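PDB 6QE2: monoacylglycerol lipase from Palaeococcus ferrophilus, which hydrolyses monoacylglycerols, releasing a fatty acid and glycerol, as a serine hydrolase of the alpha/beta-hydrolase fold. Local coordinates for residues S26-K31 / Y232-E237; I69-I74 / I94-T99; M226-A231 / P239-E244. All coordinates share one frame; numbering follows the deposited sequence.

Contact 1 (S26-K31 / Y232-E237); sequences SGRYGK and YHEIFE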
loop_
_atom_site.group_PDB
_atom_site.type_symbol
_atom_site.label_atom_id
_atom_site.label_comp_id
_atom_site.label_asym_id
_atom_site.label_seq_id
_atom_site.Cartn_x
_atom_site.Cartn_y
_atom_site.Cartn_z
ATOM N N SER A 26 -2.113 0.726 -10.454
ATOM C CA SER A 26 -0.660 0.627 -10.557
ATOM C C SER A 26 -0.074 1.588 -11.582
ATOM O O SER A 26 1.132 1.851 -11.540
ATOM C CB SER A 26 -0.252 -0.811 -10.888
ATOM O OG SER A 26 -0.794 -1.226 -12.134
ATOM N N GLY A 27 -0.896 2.143 -12.474
ATOM C CA GLY A 27 -0.382 3.059 -13.477
ATOM C C GLY A 27 0.122 4.379 -12.925
ATOM O O GLY A 27 0.823 5.100 -13.644
ATOM N N ARG A 28 -0.184 4.698 -11.668
ATOM C CA ARG A 28 0.309 5.935 -11.084
ATOM C C ARG A 28 1.764 5.841 -10.648
ATOM O O ARG A 28 2.329 6.848 -10.215
ATOM C CB ARG A 28 -0.549 6.331 -9.879
ATOM C CG ARG A 28 -2.012 6.545 -10.197
ATOM C CD ARG A 28 -2.735 7.084 -8.968
ATOM N NE ARG A 28 -2.311 8.445 -8.639
ATOM C CZ ARG A 28 -2.201 8.913 -7.397
ATOM N NH1 ARG A 28 -2.450 8.121 -6.366
ATOM N NH2 ARG A 28 -1.826 10.167 -7.185
ATOM N N TYR A 29 2.386 4.668 -10.760
ATOM C CA TYR A 29 3.713 4.424 -10.210
ATOM C C TYR A 29 4.782 4.331 -11.295
ATOM O O TYR A 29 5.823 3.702 -11.092
ATOM C CB TYR A 29 3.699 3.159 -9.357
ATOM C CG TYR A 29 2.866 3.340 -8.115
ATOM C CD1 TYR A 29 1.496 3.111 -8.133
ATOM C CD2 TYR A 29 3.446 3.774 -6.936
ATOM C CE1 TYR A 29 0.728 3.301 -6.990
ATOM C CE2 TYR A 29 2.689 3.959 -5.795
ATOM C CZ TYR A 29 1.333 3.719 -5.829
ATOM O OH TYR A 29 0.588 3.913 -4.680
ATOM N N GLY A 30 4.538 4.965 -12.443
ATOM C CA GLY A 30 5.473 4.868 -13.555
ATOM C C GLY A 30 6.872 5.339 -13.205
ATOM O O GLY A 30 7.864 4.765 -13.664
ATOM N N LYS A 31 6.974 6.412 -12.418
ATOM C CA LYS A 31 8.286 6.940 -12.056
ATOM C C LYS A 31 9.071 5.943 -11.212
ATOM O O LYS A 31 10.247 5.669 -11.485
ATOM C CB LYS A 31 8.127 8.273 -11.320
ATOM C CG LYS A 31 9.440 8.944 -10.932
ATOM C CD LYS A 31 10.203 9.402 -12.167
ATOM C CE LYS A 31 11.376 10.299 -11.797
ATOM N NZ LYS A 31 11.971 10.936 -13.005
ATOM N N TYR A 232 2.379 15.266 2.945
ATOM C CA TYR A 232 1.037 14.739 3.134
ATOM C C TYR A 232 1.058 13.219 2.933
ATOM O O TYR A 232 2.092 12.563 3.100
ATOM C CB TYR A 232 0.063 15.423 2.167
ATOM C CG TYR A 232 -0.272 16.863 2.506
ATOM C CD1 TYR A 232 0.289 17.492 3.608
ATOM C CD2 TYR A 232 -1.160 17.587 1.719
ATOM C CE1 TYR A 232 -0.020 18.808 3.910
ATOM C CE2 TYR A 232 -1.477 18.899 2.018
ATOM C CZ TYR A 232 -0.906 19.505 3.109
ATOM O OH TYR A 232 -1.223 20.816 3.407
ATOM N N HIS A 233 -0.099 12.648 2.577
ATOM C CA HIS A 233 -0.253 11.198 2.467
ATOM C C HIS A 233 0.578 10.622 1.326
ATOM O O HIS A 233 1.195 9.560 1.474
ATOM C CB HIS A 233 -1.732 10.872 2.277
ATOM C CG HIS A 233 -2.039 9.408 2.194
ATOM N ND1 HIS A 233 -1.780 8.531 3.226
ATOM C CD2 HIS A 233 -2.611 8.672 1.210
ATOM C CE1 HIS A 233 -2.172 7.317 2.878
ATOM N NE2 HIS A 233 -2.675 7.375 1.657
ATOM N N GLU A 234 0.597 11.295 0.181
ATOM C CA GLU A 234 1.388 10.855 -0.967
ATOM C C GLU A 234 2.673 11.670 -0.999
ATOM O O GLU A 234 2.646 12.876 -1.269
ATOM C CB GLU A 234 0.604 11.005 -2.264
ATOM C CG GLU A 234 -0.543 10.031 -2.366
ATOM C CD GLU A 234 -1.280 10.111 -3.682
ATOM O OE1 GLU A 234 -0.871 10.906 -4.554
ATOM O OE2 GLU A 234 -2.276 9.378 -3.841
ATOM N N ILE A 235 3.795 11.013 -0.704
ATOM C CA ILE A 235 5.095 11.671 -0.781
ATOM C C ILE A 235 5.664 11.624 -2.193
ATOM O O ILE A 235 6.589 12.397 -2.497
ATOM C CB ILE A 235 6.067 11.036 0.234
ATOM C CG1 ILE A 235 5.371 10.851 1.585
ATOM C CG2 ILE A 235 7.303 11.907 0.445
ATOM C CD1 ILE A 235 6.123 9.960 2.550
ATOM N N PHE A 236 5.103 10.780 -3.073
ATOM C CA PHE A 236 5.688 10.489 -4.387
ATOM C C PHE A 236 5.919 11.742 -5.216
ATOM O O PHE A 236 6.925 11.840 -5.933
ATOM C CB PHE A 236 4.785 9.537 -5.176
ATOM C CG PHE A 236 4.561 8.217 -4.513
ATOM C CD1 PHE A 236 3.529 8.049 -3.606
ATOM C CD2 PHE A 236 5.369 7.133 -4.815
ATOM C CE1 PHE A 236 3.316 6.827 -2.997
ATOM C CE2 PHE A 236 5.165 5.910 -4.208
ATOM C CZ PHE A 236 4.136 5.756 -3.295
ATOM N N GLU A 237 4.942 12.639 -5.198
ATOM C CA GLU A 237 5.002 13.870 -5.972
ATOM C C GLU A 237 5.188 15.132 -5.136
ATOM O O GLU A 237 4.987 16.235 -5.634
ATOM C CB GLU A 237 3.770 13.986 -6.870
ATOM C CG GLU A 237 3.428 12.689 -7.587
ATOM C CD GLU A 237 2.284 12.840 -8.567
ATOM O OE1 GLU A 237 2.491 13.456 -9.632
ATOM O OE2 GLU A 237 1.183 12.334 -8.279
HETATM O O HOH W 1 2.158 9.298 -8.467
#

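Contact 2 (I69-I74 / I94-T99); sequences IIDSII and IRYAET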
loop_
_atom_site.group_PDB
_atom_site.type_symbol
_atom_site.label_atom_id
_atom_site.label_comp_id
_atom_site.label_asym_id
_atom_site.label_seq_id
_atom_site.Cartn_x
_atom_site.Cartn_y
_atom_site.Cartn_z
ATOM N N ILE A 69 -3.661 -12.815 -4.074
ATOM C CA ILE A 69 -3.124 -12.410 -5.363
ATOM C C ILE A 69 -1.597 -12.415 -5.263
ATOM O O ILE A 69 -0.916 -12.915 -6.135
ATOM C CB ILE A 69 -3.643 -11.031 -5.792
ATOM C CG1 ILE A 69 -5.110 -11.131 -6.203
ATOM C CG2 ILE A 69 -2.824 -10.470 -6.940
ATOM C CD1 ILE A 69 -5.820 -9.801 -6.253
ATOM N N ILE A 70 -1.069 -11.899 -4.161
ATOM C CA ILE A 70 0.373 -11.891 -3.943
ATOM C C ILE A 70 0.909 -13.326 -3.887
ATOM O O ILE A 70 1.959 -13.608 -4.424
ATOM C CB ILE A 70 0.769 -11.108 -2.684
ATOM C CG1 ILE A 70 0.399 -9.634 -2.836
ATOM C CG2 ILE A 70 2.252 -11.253 -2.408
ATOM C CD1 ILE A 70 0.420 -8.870 -1.536
ATOM N N ASP A 71 0.170 -14.229 -3.248
ATOM C CA ASP A 71 0.536 -15.638 -3.195
ATOM C C ASP A 71 0.731 -16.158 -4.613
ATOM O O ASP A 71 1.722 -16.788 -4.915
ATOM C CB ASP A 71 -0.576 -16.466 -2.555
ATOM C CG ASP A 71 -0.593 -16.383 -1.054
ATOM O OD1 ASP A 71 0.416 -16.016 -0.441
ATOM O OD2 ASP A 71 -1.641 -16.711 -0.483
ATOM N N SER A 72 -0.251 -15.901 -5.466
ATOM C CA SER A 72 -0.216 -16.313 -6.856
ATOM C C SER A 72 0.968 -15.722 -7.611
ATOM O O SER A 72 1.570 -16.394 -8.424
ATOM C CB SER A 72 -1.528 -15.954 -7.558
ATOM O OG SER A 72 -1.543 -14.622 -8.011
ATOM N N ILE A 73 1.296 -14.465 -7.341
ATOM C CA ILE A 73 2.426 -13.842 -8.018
ATOM C C ILE A 73 3.731 -14.502 -7.595
ATOM O O ILE A 73 4.614 -14.745 -8.426
ATOM C CB ILE A 73 2.437 -12.327 -7.739
ATOM C CG1 ILE A 73 1.219 -11.658 -8.385
ATOM C CG2 ILE A 73 3.735 -11.697 -8.238
ATOM C CD1 ILE A 73 1.024 -10.208 -7.955
ATOM N N ILE A 74 3.885 -14.791 -6.299
ATOM C CA ILE A 74 5.105 -15.445 -5.832
ATOM C C ILE A 74 5.215 -16.855 -6.414
ATOM O O ILE A 74 6.309 -17.308 -6.773
ATOM C CB ILE A 74 5.160 -15.438 -4.294
ATOM C CG1 ILE A 74 5.327 -14.003 -3.785
ATOM C CG2 ILE A 74 6.300 -16.302 -3.773
ATOM C CD1 ILE A 74 5.290 -13.882 -2.281
ATOM N N ILE A 94 2.383 -5.302 4.800
ATOM C CA ILE A 94 2.725 -5.614 6.182
ATOM C C ILE A 94 1.999 -6.877 6.636
ATOM O O ILE A 94 2.591 -7.766 7.259
ATOM C CB ILE A 94 2.410 -4.409 7.088
ATOM C CG1 ILE A 94 3.394 -3.276 6.785
ATOM C CG2 ILE A 94 2.470 -4.811 8.557
ATOM C CD1 ILE A 94 2.989 -1.936 7.349
ATOM N N ARG A 95 0.702 -6.984 6.328
ATOM C CA ARG A 95 -0.035 -8.190 6.692
ATOM C C ARG A 95 0.510 -9.413 5.969
ATOM O O ARG A 95 0.527 -10.512 6.535
ATOM C CB ARG A 95 -1.522 -8.013 6.398
ATOM C CG ARG A 95 -2.209 -6.999 7.309
ATOM C CD ARG A 95 -2.380 -7.522 8.747
ATOM N NE ARG A 95 -3.208 -8.728 8.784
ATOM C CZ ARG A 95 -2.886 -9.844 9.433
ATOM N NH1 ARG A 95 -1.756 -9.911 10.129
ATOM N NH2 ARG A 95 -3.704 -10.892 9.401
ATOM N N TYR A 96 0.978 -9.241 4.732
ATOM C CA TYR A 96 1.596 -10.359 4.031
ATOM C C TYR A 96 2.892 -10.778 4.716
ATOM O O TYR A 96 3.146 -11.976 4.895
ATOM C CB TYR A 96 1.852 -9.996 2.571
ATOM C CG TYR A 96 2.070 -11.233 1.729
ATOM C CD1 TYR A 96 0.998 -11.884 1.133
ATOM C CD2 TYR A 96 3.339 -11.781 1.574
ATOM C CE1 TYR A 96 1.178 -13.032 0.384
ATOM C CE2 TYR A 96 3.529 -12.931 0.814
ATOM C CZ TYR A 96 2.444 -13.550 0.229
ATOM O OH TYR A 96 2.618 -14.695 -0.519
ATOM N N ALA A 97 3.716 -9.804 5.116
ATOM C CA ALA A 97 4.950 -10.115 5.827
ATOM C C ALA A 97 4.686 -10.796 7.160
ATOM O O ALA A 97 5.551 -11.526 7.658
ATOM C CB ALA A 97 5.771 -8.839 6.036
ATOM N N GLU A 98 3.496 -10.595 7.730
ATOM C CA GLU A 98 3.133 -11.226 8.990
ATOM C C GLU A 98 2.578 -12.631 8.789
ATOM O O GLU A 98 2.862 -13.531 9.587
ATOM C CB GLU A 98 2.115 -10.353 9.718
ATOM C CG GLU A 98 2.762 -9.133 10.323
ATOM C CD GLU A 98 1.781 -8.111 10.834
ATOM O OE1 GLU A 98 0.566 -8.253 10.596
ATOM O OE2 GLU A 98 2.239 -7.151 11.482
ATOM N N THR A 99 1.793 -12.842 7.733
ATOM C CA THR A 99 1.090 -14.106 7.544
ATOM C C THR A 99 1.789 -15.072 6.594
ATOM O O THR A 99 1.485 -16.269 6.629
ATOM C CB THR A 99 -0.328 -13.842 7.035
ATOM O OG1 THR A 99 -0.259 -13.100 5.816
ATOM C CG2 THR A 99 -1.129 -13.043 8.071
#

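Contact 3 (M226-A231 / P239-E244); sequences MEFKGA and PEWGEE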
loop_
_atom_site.group_PDB
_atom_site.type_symbol
_atom_site.label_atom_id
_atom_site.label_comp_id
_atom_site.label_asym_id
_atom_site.label_seq_id
_atom_site.Cartn_x
_atom_site.Cartn_y
_atom_site.Cartn_z
ATOM N N MET A 226 11.407 6.118 8.103
ATOM C CA MET A 226 11.845 7.397 7.568
ATOM C C MET A 226 10.678 8.365 7.522
ATOM O O MET A 226 9.641 8.059 6.926
ATOM C CB MET A 226 12.438 7.238 6.169
ATOM C CG MET A 226 13.630 6.320 6.126
ATOM S SD MET A 226 14.317 6.291 4.467
ATOM C CE MET A 226 14.893 7.979 4.331
ATOM N N GLU A 227 10.858 9.536 8.125
ATOM C CA GLU A 227 9.838 10.570 8.132
ATOM C C GLU A 227 10.221 11.692 7.178
ATOM O O GLU A 227 11.397 12.033 7.026
ATOM C CB GLU A 227 9.645 11.129 9.547
ATOM C CG GLU A 227 9.390 10.043 10.572
ATOM C CD GLU A 227 8.630 10.545 11.775
ATOM O OE1 GLU A 227 8.183 11.709 11.741
ATOM O OE2 GLU A 227 8.496 9.782 12.752
ATOM N N PHE A 228 9.212 12.278 6.548
ATOM C CA PHE A 228 9.399 13.359 5.585
ATOM C C PHE A 228 8.611 14.558 6.101
ATOM O O PHE A 228 7.386 14.624 5.956
ATOM C CB PHE A 228 8.975 12.918 4.194
ATOM C CG PHE A 228 9.807 11.786 3.660
ATOM C CD1 PHE A 228 9.528 10.475 4.017
ATOM C CD2 PHE A 228 10.898 12.038 2.841
ATOM C CE1 PHE A 228 10.308 9.435 3.555
ATOM C CE2 PHE A 228 11.677 11.001 2.368
ATOM C CZ PHE A 228 11.380 9.696 2.724
ATOM N N LYS A 229 9.330 15.500 6.706
ATOM C CA LYS A 229 8.706 16.578 7.460
ATOM C C LYS A 229 7.830 17.441 6.562
ATOM O O LYS A 229 8.297 17.992 5.560
ATOM C CB LYS A 229 9.784 17.426 8.127
ATOM C CG LYS A 229 9.237 18.575 8.962
ATOM C CD LYS A 229 10.367 19.362 9.598
ATOM C CE LYS A 229 9.826 20.512 10.434
ATOM N NZ LYS A 229 8.915 20.024 11.502
ATOM N N GLY A 230 6.552 17.544 6.918
ATOM C CA GLY A 230 5.606 18.367 6.206
ATOM C C GLY A 230 4.849 17.679 5.091
ATOM O O GLY A 230 3.830 18.209 4.640
ATOM N N ALA A 231 5.307 16.516 4.635
ATOM C CA ALA A 231 4.649 15.853 3.521
ATOM C C ALA A 231 3.273 15.342 3.928
ATOM O O ALA A 231 3.018 15.032 5.094
ATOM C CB ALA A 231 5.506 14.696 2.999
ATOM N N PRO A 239 6.650 18.322 -3.578
ATOM C CA PRO A 239 7.642 19.261 -4.125
ATOM C C PRO A 239 8.955 19.200 -3.403
ATOM O O PRO A 239 10.011 19.180 -4.046
ATOM C CB PRO A 239 6.954 20.628 -3.939
ATOM C CG PRO A 239 5.439 20.293 -3.828
ATOM C CD PRO A 239 5.470 19.039 -3.014
ATOM N N GLU A 240 8.916 19.079 -2.091
ATOM C CA GLU A 240 10.139 19.051 -1.300
ATOM C C GLU A 240 10.760 17.666 -1.271
ATOM O O GLU A 240 11.985 17.532 -1.376
ATOM C CB GLU A 240 9.835 19.529 0.121
ATOM C CG GLU A 240 11.021 19.508 1.039
ATOM C CD GLU A 240 10.719 20.067 2.407
ATOM O OE1 GLU A 240 9.533 20.416 2.682
ATOM O OE2 GLU A 240 11.665 20.132 3.233
ATOM N N TRP A 241 9.942 16.607 -1.223
ATOM C CA TRP A 241 10.449 15.300 -0.856
ATOM C C TRP A 241 10.313 14.201 -1.915
ATOM O O TRP A 241 10.842 13.103 -1.701
ATOM C CB TRP A 241 9.708 14.831 0.404
ATOM C CG TRP A 241 9.973 15.649 1.600
ATOM C CD1 TRP A 241 9.079 16.371 2.313
ATOM C CD2 TRP A 241 11.225 15.776 2.271
ATOM N NE1 TRP A 241 9.702 16.946 3.405
ATOM C CE2 TRP A 241 11.015 16.583 3.408
ATOM C CE3 TRP A 241 12.499 15.260 2.034
ATOM C CZ2 TRP A 241 12.034 16.916 4.272
ATOM C CZ3 TRP A 241 13.513 15.566 2.901
ATOM C CH2 TRP A 241 13.279 16.402 4.009
ATOM N N GLY A 242 9.625 14.459 -3.027
ATOM C CA GLY A 242 9.269 13.387 -3.966
ATOM C C GLY A 242 10.490 12.668 -4.489
ATOM O O GLY A 242 10.536 11.440 -4.501
ATOM N N GLU A 243 11.552 13.423 -4.801
ATOM C CA GLU A 243 12.736 12.792 -5.372
ATOM C C GLU A 243 13.507 12.007 -4.317
ATOM O O GLU A 243 13.962 10.880 -4.561
ATOM C CB GLU A 243 13.635 13.848 -6.012
ATOM C CG GLU A 243 14.716 13.162 -6.802
ATOM C CD GLU A 243 15.854 14.101 -7.166
ATOM O OE1 GLU A 243 15.585 15.298 -7.367
ATOM O OE2 GLU A 243 17.008 13.642 -7.179
ATOM N N GLU A 244 13.634 12.580 -3.131
ATOM C CA GLU A 244 14.297 11.917 -2.016
ATOM C C GLU A 244 13.570 10.644 -1.607
ATOM O O GLU A 244 14.192 9.647 -1.252
ATOM C CB GLU A 244 14.434 12.867 -0.825
ATOM C CG GLU A 244 15.379 12.374 0.261
ATOM C CD GLU A 244 15.923 13.506 1.115
ATOM O OE1 GLU A 244 15.868 14.668 0.663
ATOM O OE2 GLU A 244 16.410 13.237 2.232
HETATM O O HOH W 2 8.315 20.947 4.689
#

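Contact 1 (S26-K31 / Y232-E237)
Arg-28 meets Glu-234 end-on, its NH1 and NH2 each taking one carboxylate oxygen, while the two side chains cross at about a right angle. The planes of guanidinium and carboxylate are turned 40° apart, so the paired grip is twisted. NH1 of Arg-28 reaches OE2 of Glu-234 at 2.8 Å, nearly straight and in the guanidinium plane, yet from above the carboxylate plane. NH2 of Arg-28 reaches OE1 of Glu-234 at 2.9 Å on its syn side, somewhat tilted. A bend at chi3 (68°) brings the end of Arg-28 to this acid, whose buried charge it probably counters. Glu-237 joins the network through a long salt bridge, its OE2 lying 3.9 Å from NH2 of Arg-28. Beside the ionic group, Tyr-29 turns its edge to the face of Phe-236 in a T-shaped stack with planes at 87°, CE2 of Tyr-29 lying 3.4 Å from CZ of Phe-236. Glu-24 takes both NH1 of Arg-28 and the Tyr-29 hydroxyl, while OE1 of Glu-237 pairs with Arg-158. His-233 bonds to Ser-87 and Asp-203 in an arrangement consistent with a catalytic triad, and a glycerol, probably from crystallisation, bonds to its NE2 and to OE2 of Glu-234. The 3-10 turn leading into helix 30-38 here meets the histidine loop, with strand 82-86 against both aromatic rings and helix 153-161 touching Arg-28 and Glu-237.

Contact 2 (I69-I74 / I94-T99)
The Tyr-96 ring takes Ile-70 over one face and Asp-71 at its edge, with Ile-74 approaching obliquely near the hydroxyl end. CG2 of Ile-70 makes a CH-pi contact, 3.6 Å from the Tyr-96 ring centroid and close to the normal. At the edge, the Tyr-96 OH donates to OD1 of Asp-71 over 2.6 Å, using the anti lone pair; the carboxylate is turned 58° from the ring. CD1 of Ile-74 lies 3.7 Å from CE2 of Tyr-96. With CG set opposite its backbone N (chi1 -162°), Tyr-96 extends across to helix 63-77 and bridges axes 11.9 Å apart. Asp-71 also pairs through OD2 with Arg-100, which probably helps hold the carboxylate in place for the phenol. A phenylalanine here would probably leave OD1 of Asp-71 without its phenolic donor and the ring without its polar tie to helix 63-77. The short segments cross at -67°, and this one long side chain supplies every close contact between them. Ile-69 and Ile-73 of helix 63-77 pack on strand 42-46, while helix 88-99, which in this fold follows the nucleophile elbow, uses Arg-95 to meet helix 171-186; Met-67 of helix 63-77 also touches Tyr-96.

Contact 3 (M226-A231 / P239-E244)
Trp-241 packs on Phe-228 and hydrogen-bonds to the carbonyl oxygen of Lys-229. CB of Phe-228 sits over the five-membered ring of Trp-241, 3.9 Å from its centroid, in a CH-pi contact. The Phe-228 ring turns its edge to the same indole in an offset edge-to-face pair, planes 76° apart, with CD2 of Phe-228 3.7 Å from CE3 of Trp-241. The indole NE1 of Trp-241 donates to Lys-229 O at 2.8 Å; this oxygen lies near the indole plane, although the donor stands above the carbonyl plane. CG of Glu-240 lies over the opposite face of the indole, and CB of Ala-231 is 4.0 Å from CD1 of Trp-241. Farther out, OE1 of Glu-240 pairs with Arg-151. A type II turn from Phe-228 to Ala-231, closed by Ala-231 N to Phe-228 O at 3.1 Å, presents Lys-229 O, within the turn, to the indole. Gly-230 takes a positive phi there (91°), where a CB would jam against the preceding carbonyl oxygen. The contact ties the end of strand 223-228, an outermost strand of the main sheet beside strand 195-200, to the start of helix 242-256.

Overall arrangement
Contact 2 is the buried one, contacts 1 and 3 only partly so, and contact 2 lies across the chain's centre from the other two. Contacts 1 and 3 have centres about 12 Å apart and draw on the same connection from strand 223-228 to helix 242-256; they touch where Ile-235 of contact 1 packs on Phe-228 and Trp-241 of contact 3. Contact 2 instead joins two helices, its centre about 22 Å from that of contact 1. Chemistry follows place: ionic pairing with an aromatic pair near the probable active site, mostly apolar packing with one phenol–carboxylate bond between helices, and indole packing with one indole-to-carbonyl bond at the sheet's margin.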